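Local atomic coordinates of adhesion and penetration protein autotransporter (Haemophilus influenzae, PDB entry 3SYJ), a protein that promotes bacterial adherence, invasion and cell-to-cell aggregation through a surface-exposed beta-helical passenger domain that also carries a probable serine protease. Residues S876-L881 and L908-D913; S804-Q809 and N851-N856; L903-L908 and E945-N950. All coordinates share one frame; numbering follows the deposited sequence.

Overall arrangement
All three contacts lie near the C-terminal end of the passenger domain's beta-helix, on the same side of the chain's centre. Interaction 2 pairs strand 806-808 with 852-855, interaction 1 pairs 875-881 with 906-911, and interaction 3 pairs 906-911 with 945-949. Strands 852-855 and 875-881 are neighbours, linking interactions 2 and 1. Centres of interactions 2 and 1 are about 9 Å apart, and those of 1 and 3 about 12 Å. Interactions 2 and 3 do not touch; their nearest atoms are about 7 Å apart. Along the chain, interaction 2 closes before the other two open, and these cross and share Leu908. The parallel stacking of the helix thus passes into an antiparallel pairing at its far end.

Interaction 1: S876-L881 and L908-D913; sequences SDKLKL and LVESKD
Leu881 meets Val909 on the buried face of the parallel strands of 876-881 and 908-913, in the beta-helix of the passenger domain. CD1 of Leu881 lies 3.6 Å from CG1 of Val909, and the two side chains cross at a slant. Leu879 lies beside Val909 and points the same way. Its CD2 reaches CG2 of Val909. CG1 of Val909 stands anti to the backbone N (chi1 -177°), which turns this branch to Leu881 and leaves CG2 for Leu879. Phe865 and Phe867 of strand 862-870 also pack on Leu879.

Backbone bonds join the two strands. Leu879 N donates to Leu908 O, and Glu910 N returns a bond to Leu879 O. Leu881 N then gives Glu910 O a nearly straight bond of 2.8 Å. The last bond, Lys912 N to Leu881 O, is weak. Leu908 and Val909 both face Phe946, which makes a classic beta bulge where the chain turns a corner.

The other face is looser and partly exposed. Glu910 lies between two lysines. Its CG sits between backbone N and carbonyl carbon (chi1 59°), which places it near Leu879 O and Lys880 CA. OE2 is 3.8 Å from CB of Lys878, whose chain crosses Glu910 at about a right angle. The same OE2 is 3.9 Å from CE of Lys880. Neither ammonium group touches it: Lys880 NZ is 4.8 Å from Glu910 OE2. The opposite charges may still attract each other. Lys880 also crosses Lys912 at about a right angle, with aliphatic carbons in contact.

At the start of the pair, Ser876 OG donates to Asp877 O and also meets a methyl across the contact, lying 3.4 Å from CD2 of Leu908.

Interaction 2: S804-Q809 and N851-N856; sequences SDTTLQ and NTLTVN
Thr852 N donates to OD1 of Asp805, the one side-chain hydrogen bond between 804-809 and 851-856. It is 3.0 Å long, and the N-H comes from above the carboxylate plane, 50° out of it.

Backbone bonds continue from there as a parallel beta ladder, the pairing that builds a beta-helix coil by coil. Thr806 N donates to Thr852 O. Thr854 N meets Thr806 O at 3.0 Å in an almost straight bond (178°). Leu808 N binds Thr854 O, and Asn856 N binds Leu808 O. CA-H groups of Asp805, Thr807 and Val855 add weaker contacts to carbonyl oxygens across the gap.

Apolar contacts lie on the face of Thr806, Leu808, Leu853 and Val855. Thr806 and Leu853 run side by side. CG2 of Thr806 touches CD1 of Leu853 at 3.5 Å, tighter than usual for two carbons. The same CD1 lies 4.0 Å from CD1 of Leu808, which crosses Leu853 at a slant. Trp800 packs on both Thr806 and Leu808.

Polar side chains occupy the other face and the ends. Thr807 and Thr854 lie side by side, pointing the same way. CG2 of Thr807 is 3.1 Å from OD1 of Asn856. Gln809 crosses Asn856 at about a right angle, their amide planes 36° apart. ND2 of Asn851 bonds to Leu820 O. Asn656 of the second subunit packs on Thr807.

The chemistry implies two unlike faces. One is buried and mainly apolar, with Thr806 as its polar residue. The other carries Thr807 and Thr854, is partly exposed, and is where the second subunit approaches.

Interaction 3: L903-L908 and E945-N950; sequences LEQLTL and EFRLHN
Thr907 and Arg947 lie side by side and point the same way. OG1 of Thr907 meets the edge of the guanidinium in its plane, and Arg947 NE donates to it at 3.0 Å. The chain of Arg947 is extended from CG to NE, with CD anti to CA (chi2 -163°), and runs alongside Thr907. NH2 of Arg947 forms a salt bridge with OE1 of Glu945, 2.8 Å away. It meets that oxygen from above the carboxylate plane. CB of Glu945 lies over one guanidinium face, toward the rim. The other carboxylate oxygen of Glu945, OE2, accepts a bond from Ser911 N.

These residues sit on an antiparallel pair of strands near the C-terminal end of the beta-helix, where the parallel coils give way. Leu906 and Leu948 are its hydrogen-bonded pair. Leu948 N reaches Leu906 O at 2.7 Å, and Leu906 N binds Leu948 O. Leu908 N bonds to Phe946 O at the corner of the chain.

On the opposite face from Arg947, CB of Leu906 is 4.1 Å from CB of Leu948. At the corner, Leu908 crosses Leu948 at a slant, its CD1 3.7 Å from CG of Leu948. Elsewhere, the Gln905 side chain slants across His949, with amide and ring planes 85° apart and CG of Gln905 near CD2 of His949. Beyond it, a water donates to Glu904 O and accepts from Asn950 N at 2.8 Å.

Interaction 1: S876-L881 and L908-D913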
loop_
_atom_site.group_PDB
_atom_site.type_symbol
_atom_site.label_atom_id
_atom_site.label_comp_id
_atom_site.label_asym_id
_atom_site.label_seq_id
_atom_site.Cartn_x
_atom_site.Cartn_y
_atom_site.Cartn_z
ATOM N N SER A 876 12.542 20.576 16.097
ATOM C CA SER A 876 13.506 20.230 15.054
ATOM C C SER A 876 13.470 18.753 14.675
ATOM O O SER A 876 12.775 17.947 15.304
ATOM C CB SER A 876 14.923 20.585 15.499
ATOM O OG SER A 876 15.460 19.569 16.320
ATOM N N ASP A 877 14.229 18.405 13.639
ATOM C CA ASP A 877 14.464 17.007 13.305
ATOM C C ASP A 877 15.252 16.414 14.460
ATOM O O ASP A 877 15.970 17.129 15.157
ATOM C CB ASP A 877 15.261 16.876 12.007
ATOM C CG ASP A 877 14.498 17.373 10.790
ATOM O OD1 ASP A 877 13.276 17.121 10.699
ATOM O OD2 ASP A 877 15.129 18.008 9.917
ATOM N N LYS A 878 15.119 15.109 14.667
ATOM C CA LYS A 878 15.758 14.458 15.801
ATOM C C LYS A 878 16.607 13.266 15.376
ATOM O O LYS A 878 16.288 12.568 14.416
ATOM C CB LYS A 878 14.705 14.014 16.821
ATOM C CG LYS A 878 13.961 15.164 17.490
ATOM C CD LYS A 878 14.923 16.048 18.277
ATOM C CE LYS A 878 14.361 17.448 18.510
ATOM N NZ LYS A 878 13.217 17.444 19.453
ATOM N N LEU A 879 17.699 13.049 16.095
ATOM C CA LEU A 879 18.504 11.851 15.926
ATOM C C LEU A 879 18.500 11.117 17.259
ATOM O O LEU A 879 19.083 11.581 18.238
ATOM C CB LEU A 879 19.927 12.209 15.495
ATOM C CG LEU A 879 20.916 11.069 15.243
ATOM C CD1 LEU A 879 20.367 10.083 14.221
ATOM C CD2 LEU A 879 22.263 11.623 14.796
ATOM N N LYS A 880 17.814 9.979 17.295
ATOM C CA LYS A 880 17.648 9.202 18.517
ATOM C C LYS A 880 18.573 7.988 18.509
ATOM O O LYS A 880 18.427 7.095 17.681
ATOM C CB LYS A 880 16.190 8.764 18.657
ATOM C CG LYS A 880 15.889 7.943 19.894
ATOM C CD LYS A 880 14.401 7.644 20.009
ATOM C CE LYS A 880 13.603 8.911 20.282
ATOM N NZ LYS A 880 12.248 8.604 20.819
ATOM N N LEU A 881 19.526 7.961 19.433
ATOM C CA LEU A 881 20.544 6.917 19.443
ATOM C C LEU A 881 20.487 6.069 20.708
ATOM O O LEU A 881 19.761 6.385 21.648
ATOM C CB LEU A 881 21.936 7.536 19.294
ATOM C CG LEU A 881 22.112 8.535 18.150
ATOM C CD1 LEU A 881 23.530 9.070 18.134
ATOM C CD2 LEU A 881 21.766 7.884 16.820
ATOM N N LEU A 908 19.137 17.997 19.824
ATOM C CA LEU A 908 19.301 17.542 18.448
ATOM C C LEU A 908 19.563 16.041 18.410
ATOM O O LEU A 908 18.946 15.309 17.634
ATOM C CB LEU A 908 20.433 18.302 17.752
ATOM C CG LEU A 908 20.121 19.758 17.407
ATOM C CD1 LEU A 908 21.264 20.379 16.624
ATOM C CD2 LEU A 908 18.815 19.857 16.628
ATOM N N VAL A 909 20.477 15.591 19.263
ATOM C CA VAL A 909 20.795 14.178 19.383
ATOM C C VAL A 909 20.465 13.693 20.787
ATOM O O VAL A 909 20.976 14.226 21.771
ATOM C CB VAL A 909 22.283 13.920 19.109
ATOM C CG1 VAL A 909 22.571 12.429 19.160
ATOM C CG2 VAL A 909 22.682 14.497 17.757
ATOM N N GLU A 910 19.612 12.679 20.880
ATOM C CA GLU A 910 19.151 12.189 22.175
ATOM C C GLU A 910 19.327 10.687 22.324
ATOM O O GLU A 910 19.718 9.991 21.385
ATOM C CB GLU A 910 17.678 12.543 22.381
ATOM C CG GLU A 910 16.756 11.964 21.318
ATOM C CD GLU A 910 15.327 12.469 21.431
ATOM O OE1 GLU A 910 14.847 12.666 22.567
ATOM O OE2 GLU A 910 14.683 12.659 20.378
ATOM N N SER A 911 19.027 10.191 23.516
ATOM C CA SER A 911 19.054 8.762 23.771
ATOM C C SER A 911 17.656 8.179 23.607
ATOM O O SER A 911 16.657 8.872 23.813
ATOM C CB SER A 911 19.571 8.488 25.179
ATOM O OG SER A 911 19.404 7.124 25.516
ATOM N N LYS A 912 17.585 6.905 23.262
ATOM C CA LYS A 912 16.325 6.232 23.030
ATOM C C LYS A 912 15.571 6.027 24.326
ATOM O O LYS A 912 14.403 5.774 24.317
ATOM C CB LYS A 912 16.509 4.904 22.271
ATOM C CG LYS A 912 17.426 3.928 22.934
ATOM C CD LYS A 912 17.590 2.624 22.228
ATOM C CE LYS A 912 16.294 1.914 22.064
ATOM N NZ LYS A 912 16.501 0.458 21.874
ATOM N N ASP A 913 16.275 6.138 25.436
ATOM C CA ASP A 913 15.682 6.180 26.755
ATOM C C ASP A 913 16.593 7.041 27.639
ATOM O O ASP A 913 17.370 7.817 27.157
ATOM C CB ASP A 913 15.743 4.816 27.393
ATOM C CG ASP A 913 17.104 4.238 27.347
ATOM O OD1 ASP A 913 17.246 3.050 27.560
ATOM O OD2 ASP A 913 18.042 4.980 27.094
#

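Interaction 2: S804-Q809 and N851-N856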
loop_
_atom_site.group_PDB
_atom_site.type_symbol
_atom_site.label_atom_id
_atom_site.label_comp_id
_atom_site.label_asym_id
_atom_site.label_seq_id
_atom_site.Cartn_x
_atom_site.Cartn_y
_atom_site.Cartn_z
ATOM N N SER A 804 10.461 10.578 5.954
ATOM C CA SER A 804 9.611 10.555 7.140
ATOM C C SER A 804 10.310 9.851 8.306
ATOM O O SER A 804 11.424 9.354 8.157
ATOM C CB SER A 804 8.294 9.846 6.822
ATOM O OG SER A 804 8.519 8.485 6.489
ATOM N N ASP A 805 9.654 9.811 9.462
ATOM C CA ASP A 805 10.179 9.084 10.614
ATOM C C ASP A 805 10.659 7.702 10.186
ATOM O O ASP A 805 10.002 7.023 9.397
ATOM C CB ASP A 805 9.117 8.944 11.710
ATOM C CG ASP A 805 8.999 10.185 12.573
ATOM O OD1 ASP A 805 9.557 11.236 12.194
ATOM O OD2 ASP A 805 8.348 10.103 13.637
ATOM N N THR A 806 11.803 7.288 10.718
ATOM C CA THR A 806 12.448 6.055 10.280
ATOM C C THR A 806 13.117 5.332 11.434
ATOM O O THR A 806 13.691 5.962 12.322
ATOM C CB THR A 806 13.528 6.344 9.213
ATOM O OG1 THR A 806 12.938 6.315 7.910
ATOM C CG2 THR A 806 14.642 5.309 9.277
ATOM N N THR A 807 13.056 4.006 11.411
ATOM C CA THR A 807 13.751 3.205 12.407
ATOM C C THR A 807 14.737 2.233 11.773
ATOM O O THR A 807 14.424 1.549 10.798
ATOM C CB THR A 807 12.765 2.434 13.293
ATOM O OG1 THR A 807 11.878 3.364 13.921
ATOM C CG2 THR A 807 13.508 1.642 14.360
ATOM N N LEU A 808 15.911 2.189 12.330
ATOM C CA LEU A 808 16.919 1.255 11.910
ATOM C C LEU A 808 17.521 0.608 13.127
ATOM O O LEU A 808 17.348 1.052 14.223
ATOM C CB LEU A 808 18.015 1.959 11.119
ATOM C CG LEU A 808 17.654 2.813 9.935
ATOM C CD1 LEU A 808 18.817 3.547 9.460
ATOM C CD2 LEU A 808 17.056 2.012 8.836
ATOM N N GLN A 809 18.227 -0.467 12.913
ATOM C CA GLN A 809 18.915 -1.122 13.972
ATOM C C GLN A 809 20.353 -0.703 14.133
ATOM O O GLN A 809 20.675 0.100 14.969
ATOM C CB GLN A 809 18.913 -2.606 13.702
ATOM C CG GLN A 809 19.251 -3.477 14.847
ATOM C CD GLN A 809 18.515 -3.152 16.084
ATOM O OE1 GLN A 809 17.362 -2.794 16.070
ATOM N NE2 GLN A 809 19.170 -3.303 17.165
ATOM N N ASN A 851 11.165 15.424 11.348
ATOM C CA ASN A 851 11.401 13.985 11.345
ATOM C C ASN A 851 12.387 13.534 12.408
ATOM O O ASN A 851 13.204 14.319 12.893
ATOM C CB ASN A 851 11.893 13.528 9.972
ATOM C CG ASN A 851 10.862 13.737 8.887
ATOM O OD1 ASN A 851 9.655 13.697 9.140
ATOM N ND2 ASN A 851 11.331 13.960 7.665
ATOM N N THR A 852 12.307 12.255 12.753
ATOM C CA THR A 852 13.234 11.644 13.691
ATOM C C THR A 852 13.806 10.365 13.094
ATOM O O THR A 852 13.068 9.510 12.604
ATOM C CB THR A 852 12.542 11.304 15.031
ATOM O OG1 THR A 852 12.064 12.506 15.648
ATOM C CG2 THR A 852 13.508 10.600 15.974
ATOM N N LEU A 853 15.124 10.245 13.123
ATOM C CA LEU A 853 15.766 8.992 12.778
ATOM C C LEU A 853 16.160 8.280 14.064
ATOM O O LEU A 853 16.924 8.814 14.865
ATOM C CB LEU A 853 16.991 9.238 11.900
ATOM C CG LEU A 853 17.924 8.050 11.647
ATOM C CD1 LEU A 853 17.178 6.853 11.059
ATOM C CD2 LEU A 853 19.078 8.470 10.747
ATOM N N THR A 854 15.626 7.082 14.263
ATOM C CA THR A 854 15.948 6.281 15.435
ATOM C C THR A 854 16.901 5.161 15.046
ATOM O O THR A 854 16.633 4.418 14.100
ATOM C CB THR A 854 14.677 5.647 16.039
ATOM O OG1 THR A 854 13.761 6.677 16.433
ATOM C CG2 THR A 854 15.025 4.783 17.246
ATOM N N VAL A 855 18.011 5.044 15.772
ATOM C CA VAL A 855 18.969 3.959 15.560
ATOM C C VAL A 855 19.045 3.038 16.780
ATOM O O VAL A 855 19.953 3.158 17.603
ATOM C CB VAL A 855 20.375 4.494 15.252
ATOM C CG1 VAL A 855 21.309 3.344 14.889
ATOM C CG2 VAL A 855 20.315 5.524 14.131
ATOM N N ASN A 856 18.091 2.118 16.879
ATOM C CA ASN A 856 17.964 1.234 18.034
ATOM C C ASN A 856 19.220 0.433 18.353
ATOM O O ASN A 856 19.448 0.058 19.501
ATOM C CB ASN A 856 16.785 0.276 17.843
ATOM C CG ASN A 856 15.438 0.983 17.906
ATOM O OD1 ASN A 856 14.544 0.713 17.101
ATOM N ND2 ASN A 856 15.290 1.899 18.862
#

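Interaction 3: L903-L908 and E945-N950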
loop_
_atom_site.group_PDB
_atom_site.type_symbol
_atom_site.label_atom_id
_atom_site.label_comp_id
_atom_site.label_asym_id
_atom_site.label_seq_id
_atom_site.Cartn_x
_atom_site.Cartn_y
_atom_site.Cartn_z
ATOM N N LEU A 903 14.002 31.446 26.426
ATOM C CA LEU A 903 15.304 30.785 26.420
ATOM C C LEU A 903 15.250 29.329 26.893
ATOM O O LEU A 903 15.071 29.047 28.079
ATOM C CB LEU A 903 16.330 31.578 27.239
ATOM C CG LEU A 903 17.271 32.496 26.445
ATOM C CD1 LEU A 903 16.604 33.810 26.042
ATOM C CD2 LEU A 903 18.538 32.768 27.240
ATOM N N GLU A 904 15.410 28.409 25.949
ATOM C CA GLU A 904 15.444 26.987 26.256
ATOM C C GLU A 904 16.616 26.344 25.529
ATOM O O GLU A 904 17.360 27.017 24.810
ATOM C CB GLU A 904 14.146 26.306 25.812
ATOM C CG GLU A 904 12.891 26.846 26.463
ATOM C CD GLU A 904 12.841 26.557 27.950
ATOM O OE1 GLU A 904 13.579 25.656 28.409
ATOM O OE2 GLU A 904 12.061 27.233 28.657
ATOM N N GLN A 905 16.774 25.040 25.720
ATOM C CA GLN A 905 17.714 24.258 24.929
ATOM C C GLN A 905 16.957 23.455 23.869
ATOM O O GLN A 905 15.844 22.992 24.107
ATOM C CB GLN A 905 18.527 23.315 25.823
ATOM C CG GLN A 905 19.452 24.017 26.807
ATOM C CD GLN A 905 20.442 23.068 27.459
ATOM O OE1 GLN A 905 20.124 21.914 27.736
ATOM N NE2 GLN A 905 21.649 23.553 27.708
ATOM N N LEU A 906 17.554 23.303 22.694
ATOM C CA LEU A 906 16.972 22.448 21.669
ATOM C C LEU A 906 17.795 21.176 21.520
ATOM O O LEU A 906 18.933 21.214 21.056
ATOM C CB LEU A 906 16.889 23.177 20.329
ATOM C CG LEU A 906 16.144 22.396 19.250
ATOM C CD1 LEU A 906 14.776 21.981 19.753
ATOM C CD2 LEU A 906 16.021 23.211 17.977
ATOM N N THR A 907 17.220 20.050 21.929
ATOM C CA THR A 907 17.889 18.765 21.773
ATOM C C THR A 907 17.953 18.385 20.292
ATOM O O THR A 907 16.949 18.461 19.584
ATOM C CB THR A 907 17.167 17.653 22.577
ATOM O OG1 THR A 907 17.058 18.047 23.952
ATOM C CG2 THR A 907 17.927 16.331 22.489
ATOM N N LEU A 908 19.137 17.997 19.824
ATOM C CA LEU A 908 19.301 17.542 18.448
ATOM C C LEU A 908 19.563 16.041 18.410
ATOM O O LEU A 908 18.946 15.309 17.634
ATOM C CB LEU A 908 20.433 18.302 17.752
ATOM C CG LEU A 908 20.121 19.758 17.407
ATOM C CD1 LEU A 908 21.264 20.379 16.624
ATOM C CD2 LEU A 908 18.815 19.857 16.628
ATOM N N GLU A 945 22.939 14.267 26.502
ATOM C CA GLU A 945 22.391 14.521 25.170
ATOM C C GLU A 945 23.052 15.733 24.523
ATOM O O GLU A 945 23.607 16.584 25.215
ATOM C CB GLU A 945 20.877 14.729 25.245
ATOM C CG GLU A 945 20.153 13.623 25.986
ATOM C CD GLU A 945 18.651 13.656 25.788
ATOM O OE1 GLU A 945 18.055 14.754 25.847
ATOM O OE2 GLU A 945 18.064 12.573 25.580
ATOM N N PHE A 946 22.988 15.805 23.195
ATOM C CA PHE A 946 23.588 16.910 22.448
ATOM C C PHE A 946 22.549 17.960 22.086
ATOM O O PHE A 946 21.636 17.703 21.297
ATOM C CB PHE A 946 24.309 16.396 21.197
ATOM C CG PHE A 946 25.537 15.593 21.506
ATOM C CD1 PHE A 946 26.785 16.188 21.510
ATOM C CD2 PHE A 946 25.441 14.247 21.822
ATOM C CE1 PHE A 946 27.920 15.451 21.810
ATOM C CE2 PHE A 946 26.570 13.506 22.123
ATOM C CZ PHE A 946 27.811 14.108 22.116
ATOM N N ARG A 947 22.692 19.144 22.673
ATOM C CA ARG A 947 21.688 20.188 22.529
ATOM C C ARG A 947 22.262 21.501 22.007
ATOM O O ARG A 947 23.463 21.759 22.121
ATOM C CB ARG A 947 20.992 20.435 23.868
ATOM C CG ARG A 947 20.562 19.177 24.586
ATOM C CD ARG A 947 19.541 19.485 25.661
ATOM N NE ARG A 947 18.986 18.258 26.221
ATOM C CZ ARG A 947 19.376 17.723 27.373
ATOM N NH1 ARG A 947 20.315 18.322 28.093
ATOM N NH2 ARG A 947 18.824 16.597 27.811
ATOM N N LEU A 948 21.387 22.312 21.417
ATOM C CA LEU A 948 21.708 23.687 21.054
ATOM C C LEU A 948 21.470 24.568 22.267
ATOM O O LEU A 948 20.393 24.549 22.868
ATOM C CB LEU A 948 20.843 24.164 19.892
ATOM C CG LEU A 948 21.195 23.602 18.519
ATOM C CD1 LEU A 948 20.289 24.204 17.457
ATOM C CD2 LEU A 948 22.657 23.859 18.199
ATOM N N HIS A 949 22.483 25.351 22.617
ATOM C CA HIS A 949 22.482 26.076 23.874
ATOM C C HIS A 949 22.870 27.535 23.659
ATOM O O HIS A 949 23.701 27.850 22.809
ATOM C CB HIS A 949 23.448 25.393 24.846
ATOM C CG HIS A 949 23.438 25.971 26.225
ATOM N ND1 HIS A 949 24.592 26.193 26.946
ATOM C CD2 HIS A 949 22.416 26.372 27.017
ATOM C CE1 HIS A 949 24.281 26.703 28.124
ATOM N NE2 HIS A 949 22.967 26.823 28.193
ATOM N N ASN A 950 22.248 28.422 24.427
ATOM C CA ASN A 950 22.587 29.838 24.400
ATOM C C ASN A 950 23.379 30.235 25.642
ATOM O O ASN A 950 22.848 30.224 26.750
ATOM C CB ASN A 950 21.322 30.687 24.299
ATOM C CG ASN A 950 21.619 32.170 24.321
ATOM O OD1 ASN A 950 22.711 32.603 23.951
ATOM N ND2 ASN A 950 20.647 32.961 24.755
HETATM O O HOH W 1 19.817 27.748 25.696
#